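Local coordinates for protein glutamine cyclotransferase (Tannerella forsythia, PDB 6QRO) that probably catalyses the zinc-dependent cyclisation of N-terminal glutamine to pyroglutamate on peptides, as a type II glutaminyl cyclase with an alpha/beta-hydrolase fold, at residues Gly63-His68 / Gly94-Glu99; Ala146-Ala151 / Thr308-Ile313; Phe202-Asp207 / Glu231-Ala236. All blocks are in the same frame, centred on the assembly; numbering follows the deposited sequence.

In the fold
From the N terminus, contact 1 is the first of the three to close: it ends a loop of 25 residues, mostly strand, by setting the end of helix 52-67 against the end of strand 86-96 in the mixed sheet. Contact 2 opens later, at the end of helix 132-151, and closes a far larger loop when helix 299-314 comes alongside near the C terminus. Contact 3 is nested inside that loop, joining strand 203-207 to helix 227-239. Contacts 1 and 2 follow in series and touch through His68 and Gln150. Contacts 2 and 3 also touch, Ile309 meeting Leu206 and Val312 meeting Ala236, so helix 299-314 touches both elements of contact 3; all three lie away from the zinc site.

Contact 1 of 3, residues Gly63-His68 / Gly94-Glu99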
# COMPACT_ATOMS: atom_id res chain seq x y z
N GLY A 63 10.79 -12.32 3.74
CA GLY A 63 10.83 -13.77 3.80
C GLY A 63 9.62 -14.41 3.13
O GLY A 63 9.76 -15.37 2.37
N GLU A 64 8.43 -13.85 3.37
CA GLU A 64 7.21 -14.37 2.76
C GLU A 64 7.23 -14.21 1.25
O GLU A 64 6.73 -15.08 0.53
CB GLU A 64 5.97 -13.69 3.34
CG GLU A 64 5.65 -14.18 4.73
CD GLU A 64 5.35 -15.66 4.77
OE1 GLU A 64 4.44 -16.12 4.07
OE2 GLU A 64 6.07 -16.38 5.48
N LEU A 65 7.75 -13.08 0.75
CA LEU A 65 7.84 -12.90 -0.69
C LEU A 65 8.73 -13.97 -1.31
O LEU A 65 8.43 -14.49 -2.40
CB LEU A 65 8.40 -11.51 -1.04
CG LEU A 65 7.53 -10.30 -0.74
CD1 LEU A 65 8.22 -9.04 -1.24
CD2 LEU A 65 6.16 -10.48 -1.37
N ASP A 66 9.85 -14.27 -0.66
CA ASP A 66 10.77 -15.27 -1.15
C ASP A 66 10.16 -16.67 -1.08
O ASP A 66 10.40 -17.50 -1.98
CB ASP A 66 12.09 -15.17 -0.38
CG ASP A 66 13.28 -15.45 -1.26
OD1 ASP A 66 13.17 -16.32 -2.13
OD2 ASP A 66 14.28 -14.72 -1.15
N ARG A 67 9.41 -16.98 -0.01
CA ARG A 67 8.74 -18.27 0.08
C ARG A 67 7.83 -18.53 -1.11
O ARG A 67 7.62 -19.69 -1.49
CB ARG A 67 7.86 -18.37 1.33
CG ARG A 67 7.49 -19.81 1.70
CD ARG A 67 6.55 -19.92 2.89
NE ARG A 67 6.99 -19.18 4.08
CZ ARG A 67 7.63 -19.73 5.11
NH1 ARG A 67 7.92 -21.02 5.11
NH2 ARG A 67 7.98 -18.98 6.14
N HIS A 68 7.29 -17.48 -1.72
CA HIS A 68 6.34 -17.64 -2.80
C HIS A 68 6.94 -17.29 -4.16
O HIS A 68 6.23 -16.91 -5.09
CB HIS A 68 5.10 -16.81 -2.48
CG HIS A 68 4.44 -17.26 -1.21
ND1 HIS A 68 4.08 -18.57 -0.99
CD2 HIS A 68 4.17 -16.60 -0.07
CE1 HIS A 68 3.58 -18.69 0.23
NE2 HIS A 68 3.62 -17.51 0.81
N GLY A 94 9.50 -7.69 -4.32
CA GLY A 94 9.43 -9.07 -4.71
C GLY A 94 9.14 -9.07 -6.19
O GLY A 94 8.09 -8.58 -6.63
N ALA A 95 10.10 -9.54 -6.96
CA ALA A 95 9.99 -9.58 -8.41
C ALA A 95 9.65 -11.01 -8.80
O ALA A 95 10.44 -11.93 -8.55
CB ALA A 95 11.28 -9.13 -9.08
N PHE A 96 8.50 -11.19 -9.43
CA PHE A 96 8.01 -12.52 -9.78
C PHE A 96 8.24 -12.75 -11.26
O PHE A 96 7.99 -11.86 -12.08
CB PHE A 96 6.54 -12.68 -9.42
CG PHE A 96 6.27 -12.70 -7.93
CD1 PHE A 96 6.17 -11.53 -7.20
CD2 PHE A 96 6.11 -13.92 -7.27
CE1 PHE A 96 5.90 -11.58 -5.85
CE2 PHE A 96 5.85 -13.96 -5.92
CZ PHE A 96 5.75 -12.78 -5.21
N GLN A 97 8.76 -13.93 -11.58
CA GLN A 97 9.23 -14.27 -12.92
C GLN A 97 10.09 -13.12 -13.44
O GLN A 97 9.76 -12.51 -14.47
CB GLN A 97 8.10 -14.59 -13.87
CG GLN A 97 7.08 -15.58 -13.33
CD GLN A 97 5.90 -15.74 -14.27
OE1 GLN A 97 5.83 -16.70 -15.05
NE2 GLN A 97 4.99 -14.77 -14.25
N PRO A 98 11.20 -12.81 -12.77
CA PRO A 98 11.97 -11.60 -13.12
C PRO A 98 12.54 -11.61 -14.54
O PRO A 98 13.07 -10.57 -14.97
CB PRO A 98 13.09 -11.59 -12.07
CG PRO A 98 13.27 -13.02 -11.73
CD PRO A 98 11.92 -13.66 -11.80
N GLU A 99 12.52 -12.74 -15.25
CA GLU A 99 12.95 -12.71 -16.64
C GLU A 99 11.87 -12.17 -17.57
O GLU A 99 12.20 -11.71 -18.68
CB GLU A 99 13.41 -14.10 -17.11
CG GLU A 99 12.29 -15.11 -17.35
CD GLU A 99 11.78 -15.75 -16.07
OE1 GLU A 99 12.31 -15.39 -14.99
OE2 GLU A 99 10.87 -16.61 -16.16
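Leu65, near the end of helix 52-67, and Gly94, in the last residues of strand 86-96, bring their backbones to 5.8 Å between CA atoms, while His68 CA and Phe96 CA stand 8.8 Å apart. This is helix-on-sheet packing in an alpha/beta fold, with the helix end lying against a strand of the mixed sheet. Leu65 points toward the strand and touches it with one branch: CD1 comes within 3.6 Å of Gly94 N and is almost as near to Gly94 CA (3.7 Å), so the methyl rests directly on main chain. Having no side chain, Gly94 leaves that place to the leucine. The other branch, CD2, only grazes Phe96 CZ at 4.5 Å. Phe96 leans back toward the helix end, its CG beside the backbone N and opposite the carbonyl carbon (chi1 -68°), and its ring also packs on Ala146 and Ile149 of helix 132-151. His68, the first residue to leave helical geometry, has its ring turned elsewhere, with ND1 hydrogen-bonded to Gln150 and one face over Arg67 CB. It meets the phenylalanine through its backbone instead: His68 O lies in the plane of the aromatic ring, at its edge, 3.1 Å from Phe96 CE2.

Contact 2 of 3, residues Ala146-Ala151 / Thr308-Ile313; sequences ARQIQA and TILNVI
Gln148 lies against Leu310 where helices 132-151 and 299-314 run side by side, their local axes 11.6 Å apart at closest approach and inclined at 36°. From its backbone Gln148 starts toward the other helix. Its CB is 4.1 Å from Leu310 CD1, and CG comes slightly nearer to that same methyl, at 3.9 Å. A bend at chi2 (-52°) then turns CD and the terminal amide away from the leucine, and the two side chains cross at about a right angle, so the glutamine contributes its hydrocarbon stem and not its polar end. The next residue, Ile149, offers its CG2 methyl, which is 4.0 Å from Ile313 CD1. Ile149 CG2 sits more loosely, 4.5 Å from Leu310 CD2. Leu310 thus spreads its two methyls between neighbouring residues of helix 132-151. Both isoleucines also rest on Ile158 of strand 157-163, which places the pair of helices on one face of the central sheet of this alpha/beta fold. No hydrogen bond passes between the two segments; with only methyl and methylene groups meeting, the association depends on dispersion and the burial of apolar surface, without the directional demands of a polar pairing.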
# COMPACT_ATOMS: atom_id res chain seq x y z
N ALA A 146 0.87 -12.81 -3.72
CA ALA A 146 2.12 -13.54 -3.93
C ALA A 146 1.91 -15.04 -3.80
O ALA A 146 2.46 -15.83 -4.57
CB ALA A 146 3.17 -13.05 -2.93
N ARG A 147 1.10 -15.44 -2.82
CA ARG A 147 0.78 -16.84 -2.65
C ARG A 147 0.04 -17.38 -3.87
O ARG A 147 0.41 -18.41 -4.43
CB ARG A 147 -0.04 -17.01 -1.38
CG ARG A 147 0.37 -18.19 -0.55
CD ARG A 147 -0.24 -18.09 0.82
NE ARG A 147 -1.68 -18.02 0.70
CZ ARG A 147 -2.47 -19.08 0.73
NH1 ARG A 147 -1.95 -20.28 0.91
NH2 ARG A 147 -3.78 -18.92 0.59
N GLN A 148 -0.97 -16.64 -4.33
CA GLN A 148 -1.77 -17.09 -5.47
C GLN A 148 -0.95 -17.16 -6.76
O GLN A 148 -1.15 -18.08 -7.56
CB GLN A 148 -2.98 -16.18 -5.66
CG GLN A 148 -3.89 -16.16 -4.46
CD GLN A 148 -4.29 -17.55 -3.99
OE1 GLN A 148 -4.46 -18.46 -4.79
NE2 GLN A 148 -4.41 -17.72 -2.68
N ILE A 149 -0.05 -16.21 -7.00
CA ILE A 149 0.64 -16.27 -8.28
C ILE A 149 1.79 -17.28 -8.27
O ILE A 149 2.20 -17.73 -9.35
CB ILE A 149 1.06 -14.86 -8.73
CG1 ILE A 149 2.02 -14.20 -7.76
CG2 ILE A 149 -0.18 -13.99 -8.97
CD1 ILE A 149 2.20 -12.71 -8.04
N GLN A 150 2.27 -17.70 -7.10
CA GLN A 150 3.16 -18.86 -7.06
C GLN A 150 2.41 -20.15 -7.40
O GLN A 150 2.97 -21.05 -8.04
CB GLN A 150 3.83 -18.98 -5.70
CG GLN A 150 4.85 -20.11 -5.65
CD GLN A 150 5.24 -20.48 -4.25
OE1 GLN A 150 4.50 -20.26 -3.30
NE2 GLN A 150 6.43 -21.06 -4.11
N ALA A 151 1.14 -20.26 -6.98
CA ALA A 151 0.36 -21.47 -7.20
C ALA A 151 -0.13 -21.57 -8.64
O ALA A 151 -0.28 -22.68 -9.17
CB ALA A 151 -0.82 -21.50 -6.23
N THR A 308 -10.55 -8.62 -7.28
CA THR A 308 -10.51 -7.73 -8.44
C THR A 308 -9.13 -7.68 -9.08
O THR A 308 -8.99 -7.81 -10.30
CB THR A 308 -10.96 -6.33 -8.03
OG1 THR A 308 -12.30 -6.39 -7.54
CG2 THR A 308 -10.92 -5.40 -9.22
N ILE A 309 -8.09 -7.49 -8.27
CA ILE A 309 -6.74 -7.40 -8.81
C ILE A 309 -6.28 -8.72 -9.42
O ILE A 309 -5.64 -8.76 -10.48
CB ILE A 309 -5.80 -6.88 -7.71
CG1 ILE A 309 -6.29 -5.50 -7.28
CG2 ILE A 309 -4.35 -6.84 -8.20
CD1 ILE A 309 -5.60 -4.98 -6.11
N LEU A 310 -6.58 -9.83 -8.75
CA LEU A 310 -6.26 -11.14 -9.31
C LEU A 310 -6.91 -11.33 -10.69
O LEU A 310 -6.30 -11.90 -11.60
CB LEU A 310 -6.67 -12.24 -8.33
CG LEU A 310 -5.67 -12.41 -7.19
CD1 LEU A 310 -6.08 -13.56 -6.32
CD2 LEU A 310 -4.25 -12.61 -7.71
N ASN A 311 -8.16 -10.90 -10.84
CA ASN A 311 -8.83 -11.00 -12.13
C ASN A 311 -8.11 -10.18 -13.21
O ASN A 311 -7.86 -10.69 -14.31
CB ASN A 311 -10.28 -10.53 -11.97
CG ASN A 311 -11.10 -10.73 -13.23
OD1 ASN A 311 -11.77 -11.75 -13.40
ND2 ASN A 311 -11.06 -9.74 -14.13
N VAL A 312 -7.73 -8.93 -12.89
CA VAL A 312 -7.14 -8.05 -13.90
C VAL A 312 -5.74 -8.51 -14.30
O VAL A 312 -5.37 -8.46 -15.49
CB VAL A 312 -7.14 -6.57 -13.44
CG1 VAL A 312 -8.53 -6.12 -13.01
CG2 VAL A 312 -6.13 -6.28 -12.35
N ILE A 313 -4.92 -8.96 -13.34
CA ILE A 313 -3.54 -9.30 -13.68
C ILE A 313 -3.50 -10.57 -14.52
O ILE A 313 -2.66 -10.69 -15.42
CB ILE A 313 -2.65 -9.40 -12.43
CG1 ILE A 313 -3.22 -10.38 -11.42
CG2 ILE A 313 -2.38 -7.99 -11.85
CD1 ILE A 313 -2.20 -10.90 -10.43

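Contact 3 of 3, residues Phe202-Asp207 / Glu231-Ala236; sequences FGILLD and EKVWTA
Ile204 and Val233 make the purely aliphatic part of the contact, Ile204 CD1 reaching to 4.1 Å from Val233 CG2. The isoleucine gets there by extension: with chi2 at 179° its CD1 is carried straight out from the strand, and it meets the valine as one methyl against another. The second kind of contact is aromatic on aliphatic. Phe202 CZ, the far end of the ring, lies 4.1 Å from Lys232 CD, and the two side chains cross at about a right angle. Here the lysine works through its methylenes, while bends at chi3 and chi4 lead its NZ off to a salt bridge with Glu316. The Phe202 ring is further held by stacking on Tyr229, from the same helix. Such helix-on-sheet packing belongs to the alpha/beta architecture of the M28 family: strand 203-207 runs parallel to both its neighbours, 103-109 and 269-273, and helix 227-239 lies over it, with helix 299-314 reaching Leu206 further along the strand. No hydrogen bond joins the two segments; within the helix, Glu231 O accepts from Thr235 N at 2.8 Å and from Thr235 OG1 at 2.6 Å, the two donors approaching from opposite faces of the carbonyl plane.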
# COMPACT_ATOMS: atom_id res chain seq x y z
N PHE A 202 1.73 -0.77 -16.06
CA PHE A 202 1.03 0.17 -15.19
C PHE A 202 1.24 -0.31 -13.77
O PHE A 202 1.76 -1.41 -13.54
CB PHE A 202 -0.45 0.30 -15.58
CG PHE A 202 -1.22 -1.00 -15.48
CD1 PHE A 202 -1.14 -1.95 -16.50
CD2 PHE A 202 -2.06 -1.26 -14.41
CE1 PHE A 202 -1.85 -3.12 -16.44
CE2 PHE A 202 -2.78 -2.44 -14.34
CZ PHE A 202 -2.67 -3.37 -15.36
N GLY A 203 0.82 0.51 -12.82
CA GLY A 203 0.99 0.19 -11.42
C GLY A 203 -0.31 0.35 -10.66
O GLY A 203 -1.16 1.17 -11.00
N ILE A 204 -0.47 -0.49 -9.64
CA ILE A 204 -1.66 -0.47 -8.79
C ILE A 204 -1.19 -0.37 -7.35
O ILE A 204 -0.51 -1.27 -6.85
CB ILE A 204 -2.53 -1.73 -8.99
CG1 ILE A 204 -2.98 -1.85 -10.44
CG2 ILE A 204 -3.72 -1.71 -8.05
CD1 ILE A 204 -3.83 -3.08 -10.70
N LEU A 205 -1.56 0.72 -6.69
CA LEU A 205 -1.27 0.92 -5.28
C LEU A 205 -2.51 0.60 -4.46
O LEU A 205 -3.62 1.01 -4.80
CB LEU A 205 -0.81 2.36 -5.01
CG LEU A 205 -0.74 2.81 -3.54
CD1 LEU A 205 0.33 2.03 -2.79
CD2 LEU A 205 -0.53 4.32 -3.38
N LEU A 206 -2.30 -0.13 -3.37
CA LEU A 206 -3.32 -0.47 -2.39
C LEU A 206 -3.01 0.26 -1.10
O LEU A 206 -1.91 0.11 -0.55
CB LEU A 206 -3.36 -1.98 -2.14
CG LEU A 206 -3.54 -2.87 -3.37
CD1 LEU A 206 -3.58 -4.36 -3.00
CD2 LEU A 206 -4.85 -2.46 -3.97
N ASP A 207 -3.96 1.06 -0.62
CA ASP A 207 -3.77 1.84 0.60
C ASP A 207 -5.07 1.88 1.38
O ASP A 207 -6.10 2.28 0.83
CB ASP A 207 -3.30 3.26 0.27
CG ASP A 207 -2.85 4.04 1.49
OD1 ASP A 207 -2.83 3.50 2.62
OD2 ASP A 207 -2.50 5.21 1.32
N GLU A 231 -10.25 2.68 -15.38
CA GLU A 231 -11.38 2.04 -16.05
C GLU A 231 -11.24 0.52 -16.02
O GLU A 231 -12.21 -0.19 -15.76
CB GLU A 231 -11.48 2.52 -17.50
CG GLU A 231 -12.03 3.90 -17.62
CD GLU A 231 -13.25 4.06 -16.74
OE1 GLU A 231 -13.19 4.81 -15.74
OE2 GLU A 231 -14.26 3.38 -17.04
N LYS A 232 -10.02 0.03 -16.25
CA LYS A 232 -9.74 -1.40 -16.21
C LYS A 232 -10.08 -2.00 -14.85
O LYS A 232 -10.68 -3.08 -14.76
CB LYS A 232 -8.26 -1.61 -16.56
CG LYS A 232 -7.85 -3.04 -16.89
CD LYS A 232 -6.34 -3.15 -17.12
CE LYS A 232 -5.98 -2.67 -18.51
NZ LYS A 232 -5.99 -3.77 -19.52
N VAL A 233 -9.67 -1.33 -13.77
CA VAL A 233 -9.91 -1.86 -12.42
C VAL A 233 -11.37 -1.70 -12.03
O VAL A 233 -11.98 -2.63 -11.47
CB VAL A 233 -8.96 -1.17 -11.43
CG1 VAL A 233 -9.35 -1.49 -9.98
CG2 VAL A 233 -7.52 -1.62 -11.69
N TRP A 234 -11.96 -0.54 -12.29
CA TRP A 234 -13.34 -0.33 -11.88
C TRP A 234 -14.32 -1.17 -12.69
O TRP A 234 -15.34 -1.60 -12.15
CB TRP A 234 -13.72 1.15 -11.97
CG TRP A 234 -13.60 1.81 -10.63
CD1 TRP A 234 -14.60 2.33 -9.88
CD2 TRP A 234 -12.40 1.97 -9.87
NE1 TRP A 234 -14.10 2.82 -8.70
CE2 TRP A 234 -12.75 2.62 -8.67
CE3 TRP A 234 -11.05 1.65 -10.10
CZ2 TRP A 234 -11.81 2.95 -7.69
CZ3 TRP A 234 -10.12 1.97 -9.13
CH2 TRP A 234 -10.51 2.62 -7.93
N THR A 235 -14.02 -1.41 -13.97
CA THR A 235 -14.89 -2.25 -14.78
C THR A 235 -14.86 -3.69 -14.28
O THR A 235 -15.91 -4.30 -14.03
CB THR A 235 -14.45 -2.17 -16.24
OG1 THR A 235 -14.51 -0.81 -16.68
CG2 THR A 235 -15.34 -3.01 -17.13
N ALA A 236 -13.65 -4.24 -14.12
CA ALA A 236 -13.49 -5.60 -13.61
C ALA A 236 -14.13 -5.74 -12.24
O ALA A 236 -14.68 -6.80 -11.92
CB ALA A 236 -12.01 -5.96 -13.56